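Local structure of Co-chaperone DjlA N-terminal domain-containing protein (Porphyromonas gingivalis, 2H5N) at residues Met79-Glu82 with Arg83-Tyr86; Leu111-Leu115 with Cys116-Thr120; Val73-Ile76 with Ala77-Asp80; Ile22-Ala25 with Lys26-Val29; Arg45-Arg49 with Phe50-Gln54. The protein is of unknown function but folds as an all-helical TerB-like domain, probably akin to the N-terminal domain of the co-chaperone DjlA, and binds a magnesium ion. All coordinates share one frame; numbering follows the deposited sequence.

In the fold
All five contacts are local ones, at helix ends or within a helix of an all-helical TerB-family domain. Contacts 1 and 3 share Met79 and Asp80, their centres about 9 Å apart: contact 3 closes helix 69-77 and contact 1 opens helix 81-94. Contact 2, at the end of helix 103-116, touches both; Lys84 NZ lies 2.7 Å from Ala77 O and 3.1 Å from Gly117 O. Contact 4 lies on helix 15-30, where Met24 meets Cys116 and Val73, and it carries Val29 of the magnesium site. Contact 5 ends helix 37-47 and meets contact 1 through Phe50 and Tyr86. Contacts 2, 3 and 4 also face a second subunit.

Contact 1: Met79-Glu82 with Arg83-Tyr86; sequences MDEE and RKKY
Asp80 and Arg83 meet in a helix N-cap at the start of helix 81-94, a local contact within one continuous stretch. Asp80 occupies the N-cap position, and its OD2 accepts from Arg83 N at 3.2 Å, from above the carboxylate plane. The other oxygen serves the side chain of the same arginine: Arg83 NE donates to Asp80 OD1 at 2.9 Å in a nearly straight salt bridge (166°) that uses the syn lone pair. Carboxylate and guanidinium are almost coplanar, 10° apart, so the arginine is held flat by its edge. A bend at chi3 (-40°) turns the guanidinium back to that carboxylate, while Met79 CG lies over one of its faces. Glu17 takes Arg83 NH2 in a second salt bridge, tying the cap to helix 15-30. One turn of backbone bonds follows, Lys84 N to Asp80 O, Lys85 N to Glu81 O and Tyr86 N to Glu82 O. The extended Lys84 chain runs back past the cap to hydrogen-bond Ala77 O and Gly117 O with its NZ; on the way Lys84 CE passes 3.3 Å from Met79 O.

Contact 2: Leu111-Leu115 with Cys116-Thr120; sequences LISTL and CGLPT
Ser113 and Leu118 meet where helix 103-116 ends; backbone hydrogen bonds come first. Cys116 N still donates to Ile112 O at 3.0 Å, a helical bond. Beyond it the pattern changes: Leu118 N reaches back to Ser113 O at 2.9 Å, and Gly117 N donates to Thr114 O at 3.2 Å. That last donor stands above the carbonyl plane, 69° out of it, as the chain turns away. Gly117 makes the turn with a positive phi of 68°, a backbone angle that glycine adopts most readily.

Among the side chains, Leu118 folds back along the last turn, its CD1 3.8 Å from Ser113 CA and close to the serine OG. With CG anti to the carbonyl carbon (chi1 -48°), this torsion sets CD1 against Ser113. Ile112 CG1 and Cys116 SG make a looser apolar contact at 4.3 Å. Outside the stretch, Leu118 also packs on Ala88 and Leu91 of helix 81-94, while Leu115 touches Met24 of the second subunit.

Polar contacts involve the serine hydroxyl. Ser113 OG hydrogen-bonds Trp109 O, and a water donates to it at 2.9 Å and to Pro119 O at 2.8 Å, bridging the helix to the outgoing chain. The backbone bonds from Gly117 and Leu118, together with the positive phi, are those of a Schellman motif, here closing the helix before the chain leads on to helix 123-130.

Contact 3: Val73-Ile76 with Ala77-Asp80; sequences VALI and ARMD
Ala77 N donates to Val73 O at 2.7 Å, almost along the carbonyl axis, and this is the last strong i-to-i+4 bond of helix 69-77. Arg78 N makes a weak bond to Ala74 O. Met79 N then turns to Ile76 O at 2.9 Å, an i-to-i+3 bond in which the donor stands 52° above the carbonyl plane, as the chain leaves the helix for the N-cap at Asp80.

Two pairs of side chains run alongside each other, each pair pointing the same way. Leu75 sets its CD2 over one face of the Arg78 guanidinium, near the rim and 3.8 Å from NH2. Arg78 gets there with CG wedged between its backbone N and carbonyl carbon (chi1 75°) and the chain extended as far as NE. In the second pair, Ile76 CG2 lies 3.9 Å from Met79 CE; the bend of the methionine at chi3 carries this methyl back to the isoleucine. Ile76 also packs on Ala20 and Ile21 of helix 15-30, and Val73 on Val73 of the second subunit.

A water links the two segments, donating to Leu75 O at 2.7 Å and accepting from Arg78 NE at 3.3 Å. The exposed arginine thus gives one guanidinium face to the helix end and, through the water, helps satisfy a carbonyl of the last turn, while Ile76 and Met79, both buried, make an apolar contact.

Contact 4: Ile22-Ala25 with Lys26-Val29; sequences IKMA and KSMV. With MG (magnesium ion), chain E.
Ser27 and Lys23 form the side-chain hydrogen bond of this helical turn: Ser27 OG donates to Lys23 O at 2.6 Å. The same carbonyl accepts from Ser27 N at 3.0 Å, the two donors arriving from opposite faces of its plane, so Lys23 O is gripped twice by one residue. The serine reaches back with OG anti to its carbonyl carbon, beside its own N (chi1 -51°). Regular backbone bonds complete the turn, with Lys26 N to Ile22 O at 2.9 Å, Met28 N to Met24 O and Val29 N to Ala25 O.

All of this lies in a mostly buried part of helix 15-30 of the TerB-like domain, with helices 37-47, 69-77 and 81-94 packed around it. Other approaches between the segments bring methyl groups to oxygens: Met24 CE lies 4.1 Å from Ser27 OG, and Val29 CG2 rests 3.3 Å from Ala25 O. Met24 and Ser27 also face Leu115 and Leu111 of the second subunit.

Lys23 NZ hydrogen-bonds Ser64 O and Ile67 O, while the buried Lys26 has weak partners for its NZ, among them Asp65. Metal binding falls to the backbone: Val29 O coordinates the magnesium ion at 2.4 Å, joined by Asp32 OD1 and Lys34 O.

Contact 5: Arg45-Arg49 with Phe50-Gln54; sequences REFMR and FGILQ
Ile52 and Phe47 meet in a CH-pi contact: Ile52 CD1 sits over one face of the Phe47 ring, 4.1 Å from its centroid and 16° off the normal. The isoleucine is folded in with CG1 between its backbone N and carbonyl carbon (chi1 61°). Phe50 approaches the same ring obliquely, Phe50 CD2 lying 3.9 Å from Phe47 CD1 with the planes at 49°. Further along, the doubly bent Met48 puts its methyl beside the Gln54 side chain, Met48 CE 3.3 Å from Gln54 OE1.

The turn that brings these groups together is held by Gly51 N, which donates to Met48 O at 2.9 Å from above the carbonyl plane. Gly51 has a positive phi, in a conformation where a side chain would press on the preceding carbonyl oxygen. On the solvent side Arg45, Glu46 and Arg49 form a salt-bridge network, with Arg45 NE 3.5 Å from Glu46 OE2 and the link to Arg49 long.

Farther out, Phe50 meets Phe13, Tyr86 and Tyr90 edge-to-face, and Phe47 packs on Ile22 and Leu60. The arrangement is that of a glycine-containing turn linking two helices, 37-47 and 54-64, in an all-helical domain, with buried Phe47 and Phe50 at its start.

Contact 1: Met79-Glu82 with Arg83-Tyr86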
loop_
_atom_site.group_PDB
_atom_site.type_symbol
_atom_site.label_atom_id
_atom_site.label_comp_id
_atom_site.label_asym_id
_atom_site.label_seq_id
_atom_site.Cartn_x
_atom_site.Cartn_y
_atom_site.Cartn_z
ATOM N N MET A 79 15.417 6.776 21.489
ATOM C CA MET A 79 16.461 7.773 21.193
ATOM C C MET A 79 16.409 8.932 22.212
ATOM O O MET A 79 15.361 9.217 22.788
ATOM C CB MET A 79 16.330 8.341 19.766
ATOM C CG MET A 79 16.603 7.358 18.645
ATOM S SD MET A 79 16.432 7.995 16.933
ATOM C CE MET A 79 15.195 9.167 17.054
ATOM N N ASP A 80 17.535 9.624 22.375
ATOM C CA ASP A 80 17.606 10.840 23.190
ATOM C C ASP A 80 16.749 11.931 22.545
ATOM O O ASP A 80 16.427 11.855 21.346
ATOM C CB ASP A 80 19.046 11.299 23.251
ATOM C CG ASP A 80 19.635 11.457 21.858
ATOM O OD1 ASP A 80 20.017 10.444 21.244
ATOM O OD2 ASP A 80 19.650 12.583 21.346
ATOM N N GLU A 81 16.384 12.949 23.324
ATOM C CA GLU A 81 15.440 13.958 22.842
ATOM C C GLU A 81 15.927 14.768 21.637
ATOM O O GLU A 81 15.121 15.168 20.804
ATOM C CB GLU A 81 15.011 14.910 23.956
ATOM C CG GLU A 81 14.281 14.244 25.122
ATOM C CD GLU A 81 13.002 13.557 24.711
ATOM O OE1 GLU A 81 12.292 14.068 23.830
ATOM O OE2 GLU A 81 12.706 12.492 25.288
ATOM N N GLU A 82 17.226 15.012 21.534
ATOM C CA GLU A 82 17.749 15.781 20.388
ATOM C C GLU A 82 17.490 15.052 19.062
ATOM O O GLU A 82 17.057 15.653 18.065
ATOM C CB GLU A 82 19.232 16.158 20.573
ATOM C CG GLU A 82 19.928 16.729 19.318
ATOM C CD GLU A 82 20.608 18.109 19.482
ATOM O OE1 GLU A 82 19.915 19.150 19.303
ATOM O OE2 GLU A 82 21.841 18.177 19.724
ATOM N N ARG A 83 17.758 13.761 19.049
ATOM C CA ARG A 83 17.539 12.954 17.854
ATOM C C ARG A 83 16.057 12.778 17.551
ATOM O O ARG A 83 15.670 12.941 16.411
ATOM C CB ARG A 83 18.359 11.649 17.920
ATOM C CG ARG A 83 19.838 11.946 17.535
ATOM C CD ARG A 83 20.722 10.715 17.426
ATOM N NE ARG A 83 20.433 9.725 18.483
ATOM C CZ ARG A 83 20.487 8.399 18.319
ATOM N NH1 ARG A 83 20.184 7.583 19.320
ATOM N NH2 ARG A 83 20.826 7.872 17.158
ATOM N N LYS A 84 15.223 12.585 18.588
ATOM C CA LYS A 84 13.774 12.572 18.419
ATOM C C LYS A 84 13.223 13.845 17.749
ATOM O O LYS A 84 12.337 13.766 16.896
ATOM C CB LYS A 84 13.061 12.344 19.771
ATOM C CG LYS A 84 13.078 10.921 20.202
ATOM C CD LYS A 84 12.305 10.728 21.506
ATOM C CE LYS A 84 12.234 9.261 21.845
ATOM N NZ LYS A 84 11.071 8.910 22.787
ATOM N N LYS A 85 13.730 15.000 18.166
ATOM C CA LYS A 85 13.325 16.288 17.622
ATOM C C LYS A 85 13.630 16.392 16.120
ATOM O O LYS A 85 12.829 16.893 15.319
ATOM C CB LYS A 85 14.014 17.422 18.412
ATOM C CG LYS A 85 13.959 18.783 17.762
ATOM C CD LYS A 85 14.665 19.840 18.596
ATOM C CE LYS A 85 14.494 21.210 17.980
ATOM N NZ LYS A 85 15.660 21.634 17.139
ATOM N N TYR A 86 14.804 15.898 15.753
ATOM C CA TYR A 86 15.238 15.880 14.384
ATOM C C TYR A 86 14.363 14.908 13.565
ATOM O O TYR A 86 13.888 15.242 12.467
ATOM C CB TYR A 86 16.678 15.418 14.366
ATOM C CG TYR A 86 17.408 15.867 13.146
ATOM C CD1 TYR A 86 17.673 14.971 12.107
ATOM C CD2 TYR A 86 17.823 17.200 13.008
ATOM C CE1 TYR A 86 18.321 15.370 10.966
ATOM C CE2 TYR A 86 18.499 17.610 11.850
ATOM C CZ TYR A 86 18.743 16.682 10.848
ATOM O OH TYR A 86 19.420 17.052 9.709
#

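Contact 2: Leu111-Leu115 with Cys116-Thr120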
loop_
_atom_site.group_PDB
_atom_site.type_symbol
_atom_site.label_atom_id
_atom_site.label_comp_id
_atom_site.label_asym_id
_atom_site.label_seq_id
_atom_site.Cartn_x
_atom_site.Cartn_y
_atom_site.Cartn_z
ATOM N N LEU A 111 -0.105 11.785 15.110
ATOM C CA LEU A 111 -0.260 10.388 15.582
ATOM C C LEU A 111 1.054 9.610 15.623
ATOM O O LEU A 111 1.348 8.981 16.636
ATOM C CB LEU A 111 -1.361 9.632 14.815
ATOM C CG LEU A 111 -1.562 8.136 15.111
ATOM C CD1 LEU A 111 -2.023 7.876 16.563
ATOM C CD2 LEU A 111 -2.569 7.530 14.091
ATOM N N ILE A 112 1.851 9.672 14.540
ATOM C CA ILE A 112 3.148 8.961 14.492
ATOM C C ILE A 112 4.109 9.487 15.540
ATOM O O ILE A 112 4.792 8.724 16.214
ATOM C CB ILE A 112 3.786 8.966 13.073
ATOM C CG1 ILE A 112 4.940 7.953 12.955
ATOM C CG2 ILE A 112 4.293 10.327 12.720
ATOM C CD1 ILE A 112 5.049 7.267 11.567
ATOM N N SER A 113 4.150 10.807 15.699
ATOM C CA SER A 113 4.936 11.420 16.760
ATOM C C SER A 113 4.531 10.899 18.142
ATOM O O SER A 113 5.400 10.574 18.946
ATOM C CB SER A 113 4.777 12.934 16.691
ATOM O OG SER A 113 5.344 13.403 15.485
ATOM N N THR A 114 3.218 10.827 18.412
ATOM C CA THR A 114 2.736 10.303 19.692
ATOM C C THR A 114 3.279 8.871 19.913
ATOM O O THR A 114 3.842 8.580 20.971
ATOM C CB THR A 114 1.188 10.328 19.799
ATOM O OG1 THR A 114 0.729 11.679 19.654
ATOM C CG2 THR A 114 0.690 9.754 21.179
ATOM N N LEU A 115 3.150 8.010 18.901
ATOM C CA LEU A 115 3.490 6.606 19.035
ATOM C C LEU A 115 4.991 6.391 19.238
ATOM O O LEU A 115 5.388 5.494 19.983
ATOM C CB LEU A 115 2.948 5.739 17.880
ATOM C CG LEU A 115 1.439 5.478 17.677
ATOM C CD1 LEU A 115 1.185 4.064 17.157
ATOM C CD2 LEU A 115 0.561 5.724 18.896
ATOM N N CYS A 116 5.802 7.247 18.615
ATOM C CA CYS A 116 7.258 7.120 18.656
ATOM C C CYS A 116 7.858 7.955 19.803
ATOM O O CYS A 116 9.059 7.949 19.982
ATOM C CB CYS A 116 7.862 7.568 17.318
ATOM S SG CYS A 116 7.602 6.426 15.946
ATOM N N GLY A 117 7.020 8.687 20.543
ATOM C CA GLY A 117 7.491 9.578 21.609
ATOM C C GLY A 117 8.300 10.813 21.193
ATOM O O GLY A 117 9.227 11.233 21.930
ATOM N N LEU A 118 7.952 11.380 20.018
ATOM C CA LEU A 118 8.606 12.572 19.473
ATOM C C LEU A 118 7.928 13.818 20.058
ATOM O O LEU A 118 6.738 13.753 20.422
ATOM C CB LEU A 118 8.514 12.593 17.935
ATOM C CG LEU A 118 8.910 11.288 17.216
ATOM C CD1 LEU A 118 8.620 11.325 15.720
ATOM C CD2 LEU A 118 10.382 10.875 17.492
ATOM N N PRO A 119 8.663 14.951 20.140
ATOM C CA PRO A 119 8.059 16.183 20.672
ATOM C C PRO A 119 7.113 16.820 19.658
ATOM O O PRO A 119 7.298 16.658 18.436
ATOM C CB PRO A 119 9.266 17.074 20.907
ATOM C CG PRO A 119 10.214 16.674 19.805
ATOM C CD PRO A 119 10.076 15.158 19.771
ATOM N N THR A 120 6.079 17.497 20.152
ATOM C CA THR A 120 5.168 18.227 19.277
ATOM C C THR A 120 5.840 19.537 18.899
ATOM O O THR A 120 6.565 20.131 19.706
ATOM C CB THR A 120 3.723 18.453 19.888
ATOM O OG1 THR A 120 3.629 19.728 20.541
ATOM C CG2 THR A 120 3.330 17.370 20.840
HETATM O O HOH W 1 5.942 16.163 16.000
#

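Contact 3: Val73-Ile76 with Ala77-Asp80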
loop_
_atom_site.group_PDB
_atom_site.type_symbol
_atom_site.label_atom_id
_atom_site.label_comp_id
_atom_site.label_asym_id
_atom_site.label_seq_id
_atom_site.Cartn_x
_atom_site.Cartn_y
_atom_site.Cartn_z
ATOM N N VAL A 73 9.397 1.638 15.492
ATOM C CA VAL A 73 8.864 2.435 16.612
ATOM C C VAL A 73 9.726 2.275 17.884
ATOM O O VAL A 73 10.185 3.270 18.466
ATOM C CB VAL A 73 7.390 2.063 16.933
ATOM C CG1 VAL A 73 6.907 2.748 18.249
ATOM C CG2 VAL A 73 6.416 2.383 15.718
ATOM N N ALA A 74 9.938 1.027 18.318
ATOM C CA ALA A 74 10.856 0.699 19.459
ATOM C C ALA A 74 12.239 1.369 19.314
ATOM O O ALA A 74 12.798 1.926 20.282
ATOM C CB ALA A 74 11.022 -0.798 19.557
ATOM N N LEU A 75 12.794 1.302 18.097
ATOM C CA LEU A 75 14.123 1.880 17.812
ATOM C C LEU A 75 14.163 3.410 17.897
ATOM O O LEU A 75 15.130 3.972 18.387
ATOM C CB LEU A 75 14.614 1.449 16.425
ATOM C CG LEU A 75 15.068 0.009 16.340
ATOM C CD1 LEU A 75 15.173 -0.422 14.868
ATOM C CD2 LEU A 75 16.414 -0.123 17.083
ATOM N N ILE A 76 13.097 4.073 17.458
ATOM C CA ILE A 76 12.989 5.547 17.530
ATOM C C ILE A 76 12.658 5.969 18.972
ATOM O O ILE A 76 13.232 6.932 19.532
ATOM C CB ILE A 76 11.855 6.078 16.602
ATOM C CG1 ILE A 76 12.105 5.774 15.117
ATOM C CG2 ILE A 76 11.653 7.561 16.791
ATOM C CD1 ILE A 76 13.484 6.161 14.609
ATOM N N ALA A 77 11.709 5.252 19.568
ATOM C CA ALA A 77 11.210 5.615 20.893
ATOM C C ALA A 77 12.307 5.694 21.938
ATOM O O ALA A 77 12.165 6.419 22.951
ATOM C CB ALA A 77 10.103 4.646 21.355
ATOM N N ARG A 78 13.388 4.948 21.722
ATOM C CA ARG A 78 14.458 4.896 22.720
ATOM C C ARG A 78 15.592 5.897 22.466
ATOM O O ARG A 78 16.621 5.864 23.147
ATOM C CB ARG A 78 15.011 3.482 22.854
ATOM C CG ARG A 78 15.924 3.018 21.707
ATOM C CD ARG A 78 16.140 1.508 21.852
ATOM N NE ARG A 78 17.244 0.959 21.050
ATOM C CZ ARG A 78 17.519 -0.351 20.946
ATOM N NH1 ARG A 78 16.783 -1.240 21.599
ATOM N NH2 ARG A 78 18.525 -0.786 20.197
ATOM N N MET A 79 15.417 6.776 21.489
ATOM C CA MET A 79 16.461 7.773 21.193
ATOM C C MET A 79 16.409 8.932 22.212
ATOM O O MET A 79 15.361 9.217 22.788
ATOM C CB MET A 79 16.330 8.341 19.766
ATOM C CG MET A 79 16.603 7.358 18.645
ATOM S SD MET A 79 16.432 7.995 16.933
ATOM C CE MET A 79 15.195 9.167 17.054
ATOM N N ASP A 80 17.535 9.624 22.375
ATOM C CA ASP A 80 17.606 10.840 23.190
ATOM C C ASP A 80 16.749 11.931 22.545
ATOM O O ASP A 80 16.427 11.855 21.346
ATOM C CB ASP A 80 19.046 11.299 23.251
ATOM C CG ASP A 80 19.635 11.457 21.858
ATOM O OD1 ASP A 80 20.017 10.444 21.244
ATOM O OD2 ASP A 80 19.650 12.583 21.346
HETATM O O HOH W 2 17.675 3.473 18.997
#

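Contact 4: Ile22-Ala25 with Lys26-Val29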
loop_
_atom_site.group_PDB
_atom_site.type_symbol
_atom_site.label_atom_id
_atom_site.label_comp_id
_atom_site.label_asym_id
_atom_site.label_seq_id
_atom_site.Cartn_x
_atom_site.Cartn_y
_atom_site.Cartn_z
ATOM N N ILE A 22 13.258 5.779 7.982
ATOM C CA ILE A 22 12.655 5.656 6.663
ATOM C C ILE A 22 11.356 4.794 6.646
ATOM O O ILE A 22 10.420 5.131 5.929
ATOM C CB ILE A 22 13.721 5.323 5.538
ATOM C CG1 ILE A 22 13.167 5.726 4.181
ATOM C CG2 ILE A 22 14.108 3.850 5.479
ATOM C CD1 ILE A 22 13.016 7.244 3.995
ATOM N N LYS A 23 11.278 3.762 7.490
ATOM C CA LYS A 23 10.054 2.953 7.688
ATOM C C LYS A 23 8.895 3.795 8.302
ATOM O O LYS A 23 7.719 3.651 7.928
ATOM C CB LYS A 23 10.398 1.738 8.582
ATOM C CG LYS A 23 9.297 0.689 8.867
ATOM C CD LYS A 23 8.824 0.015 7.563
ATOM C CE LYS A 23 8.151 -1.352 7.760
ATOM N NZ LYS A 23 8.457 -2.346 6.632
ATOM N N MET A 24 9.232 4.697 9.210
ATOM C CA MET A 24 8.219 5.601 9.769
ATOM C C MET A 24 7.673 6.559 8.708
ATOM O O MET A 24 6.471 6.783 8.628
ATOM C CB MET A 24 8.741 6.328 11.026
ATOM C CG MET A 24 9.004 5.355 12.241
ATOM S SD MET A 24 7.494 4.553 12.878
ATOM C CE MET A 24 7.472 3.049 11.868
ATOM N N ALA A 25 8.563 7.047 7.855
ATOM C CA ALA A 25 8.244 7.970 6.773
ATOM C C ALA A 25 7.384 7.325 5.706
ATOM O O ALA A 25 6.403 7.927 5.248
ATOM C CB ALA A 25 9.534 8.521 6.161
ATOM N N LYS A 26 7.755 6.115 5.294
ATOM C CA LYS A 26 6.889 5.285 4.452
ATOM C C LYS A 26 5.469 5.043 5.030
ATOM O O LYS A 26 4.451 5.164 4.329
ATOM C CB LYS A 26 7.575 3.971 4.170
ATOM C CG LYS A 26 8.551 4.010 2.967
ATOM C CD LYS A 26 9.243 2.650 2.831
ATOM C CE LYS A 26 10.204 2.652 1.697
ATOM N NZ LYS A 26 10.658 1.272 1.258
ATOM N N SER A 27 5.406 4.652 6.288
ATOM C CA SER A 27 4.144 4.325 6.915
ATOM C C SER A 27 3.258 5.558 6.926
ATOM O O SER A 27 2.072 5.475 6.617
ATOM C CB SER A 27 4.366 3.805 8.342
ATOM O OG SER A 27 5.329 2.754 8.374
ATOM N N MET A 28 3.827 6.707 7.298
ATOM C CA MET A 28 3.064 7.969 7.355
ATOM C C MET A 28 2.475 8.341 5.986
ATOM O O MET A 28 1.262 8.587 5.909
ATOM C CB MET A 28 3.906 9.099 7.960
ATOM C CG MET A 28 3.239 10.489 8.108
ATOM S SD MET A 28 4.305 11.785 8.783
ATOM C CE MET A 28 5.456 11.952 7.410
ATOM N N VAL A 29 3.306 8.316 4.927
ATOM C CA VAL A 29 2.873 8.701 3.565
ATOM C C VAL A 29 1.953 7.677 2.876
ATOM O O VAL A 29 1.174 8.049 2.000
ATOM C CB VAL A 29 4.075 9.083 2.549
ATOM C CG1 VAL A 29 4.890 10.265 3.044
ATOM C CG2 VAL A 29 4.987 7.931 2.266
HETATM MG MG MG E . -0.467 9.164 0.580
#

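Contact 5: Arg45-Arg49 with Phe50-Gln54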
loop_
_atom_site.group_PDB
_atom_site.type_symbol
_atom_site.label_atom_id
_atom_site.label_comp_id
_atom_site.label_asym_id
_atom_site.label_seq_id
_atom_site.Cartn_x
_atom_site.Cartn_y
_atom_site.Cartn_z
ATOM N N ARG A 45 15.131 13.072 -0.413
ATOM C CA ARG A 45 16.113 14.183 -0.427
ATOM C C ARG A 45 16.509 14.545 1.015
ATOM O O ARG A 45 17.686 14.583 1.345
ATOM C CB ARG A 45 15.553 15.398 -1.162
ATOM C CG ARG A 45 16.531 16.536 -1.355
ATOM C CD ARG A 45 15.853 17.674 -2.109
ATOM N NE ARG A 45 14.881 18.391 -1.272
ATOM C CZ ARG A 45 13.565 18.489 -1.507
ATOM N NH1 ARG A 45 13.002 17.917 -2.582
ATOM N NH2 ARG A 45 12.803 19.177 -0.655
ATOM N N GLU A 46 15.516 14.740 1.886
ATOM C CA GLU A 46 15.790 15.138 3.257
ATOM C C GLU A 46 16.389 14.046 4.144
ATOM O O GLU A 46 17.033 14.362 5.142
ATOM C CB GLU A 46 14.539 15.758 3.895
ATOM C CG GLU A 46 14.057 17.034 3.166
ATOM C CD GLU A 46 15.088 18.168 3.221
ATOM O OE1 GLU A 46 15.578 18.452 4.318
ATOM O OE2 GLU A 46 15.406 18.766 2.175
ATOM N N PHE A 47 16.182 12.771 3.779
ATOM C CA PHE A 47 16.820 11.625 4.452
ATOM C C PHE A 47 18.363 11.735 4.434
ATOM O O PHE A 47 19.037 11.319 5.374
ATOM C CB PHE A 47 16.366 10.301 3.815
ATOM C CG PHE A 47 16.768 9.072 4.580
ATOM C CD1 PHE A 47 16.558 8.976 5.962
ATOM C CD2 PHE A 47 17.284 7.963 3.911
ATOM C CE1 PHE A 47 16.902 7.821 6.669
ATOM C CE2 PHE A 47 17.618 6.773 4.622
ATOM C CZ PHE A 47 17.424 6.713 6.002
ATOM N N MET A 48 18.907 12.298 3.362
ATOM C CA MET A 48 20.332 12.520 3.273
ATOM C C MET A 48 20.862 13.410 4.406
ATOM O O MET A 48 22.019 13.267 4.814
ATOM C CB MET A 48 20.630 13.157 1.942
ATOM C CG MET A 48 19.961 12.400 0.854
ATOM S SD MET A 48 21.260 11.568 0.026
ATOM C CE MET A 48 21.628 12.902 -1.104
ATOM N N ARG A 49 20.016 14.294 4.938
ATOM C CA ARG A 49 20.454 15.193 6.013
ATOM C C ARG A 49 20.801 14.413 7.262
ATOM O O ARG A 49 21.389 14.957 8.188
ATOM C CB ARG A 49 19.398 16.230 6.337
ATOM C CG ARG A 49 19.098 17.150 5.186
ATOM C CD ARG A 49 19.497 18.513 5.524
ATOM N NE ARG A 49 19.216 19.419 4.424
ATOM C CZ ARG A 49 19.673 20.662 4.361
ATOM N NH1 ARG A 49 19.367 21.416 3.314
ATOM N NH2 ARG A 49 20.437 21.147 5.339
ATOM N N PHE A 50 20.455 13.132 7.263
ATOM C CA PHE A 50 20.764 12.220 8.382
ATOM C C PHE A 50 22.177 11.659 8.344
ATOM O O PHE A 50 22.574 10.900 9.241
ATOM C CB PHE A 50 19.731 11.104 8.475
ATOM C CG PHE A 50 18.438 11.551 9.090
ATOM C CD1 PHE A 50 18.287 11.575 10.464
ATOM C CD2 PHE A 50 17.378 11.968 8.294
ATOM C CE1 PHE A 50 17.080 11.973 11.045
ATOM C CE2 PHE A 50 16.181 12.385 8.851
ATOM C CZ PHE A 50 16.026 12.400 10.230
ATOM N N GLY A 51 22.904 12.006 7.284
ATOM C CA GLY A 51 24.335 11.825 7.227
ATOM C C GLY A 51 24.811 10.654 6.421
ATOM O O GLY A 51 25.835 10.053 6.733
ATOM N N ILE A 52 24.068 10.318 5.380
ATOM C CA ILE A 52 24.474 9.225 4.482
ATOM C C ILE A 52 24.790 9.737 3.082
ATOM O O ILE A 52 24.308 10.799 2.684
ATOM C CB ILE A 52 23.408 8.117 4.344
ATOM C CG1 ILE A 52 22.097 8.680 3.756
ATOM C CG2 ILE A 52 23.271 7.355 5.636
ATOM C CD1 ILE A 52 21.001 8.967 4.796
ATOM N N LEU A 53 25.558 8.942 2.342
ATOM C CA LEU A 53 25.821 9.181 0.924
ATOM C C LEU A 53 24.691 8.644 0.031
ATOM O O LEU A 53 24.048 7.642 0.369
ATOM C CB LEU A 53 27.171 8.577 0.542
ATOM C CG LEU A 53 28.379 9.518 0.511
ATOM C CD1 LEU A 53 28.942 9.649 -0.924
ATOM C CD2 LEU A 53 28.085 10.907 1.131
ATOM N N GLN A 54 24.463 9.320 -1.100
ATOM C CA GLN A 54 23.292 9.092 -1.945
ATOM C C GLN A 54 23.156 7.627 -2.345
ATOM O O GLN A 54 22.052 7.095 -2.398
ATOM C CB GLN A 54 23.350 9.994 -3.176
ATOM C CG GLN A 54 22.014 10.322 -3.853
ATOM C CD GLN A 54 22.123 11.594 -4.703
ATOM O OE1 GLN A 54 22.696 12.595 -4.256
ATOM N NE2 GLN A 54 21.600 11.555 -5.941
#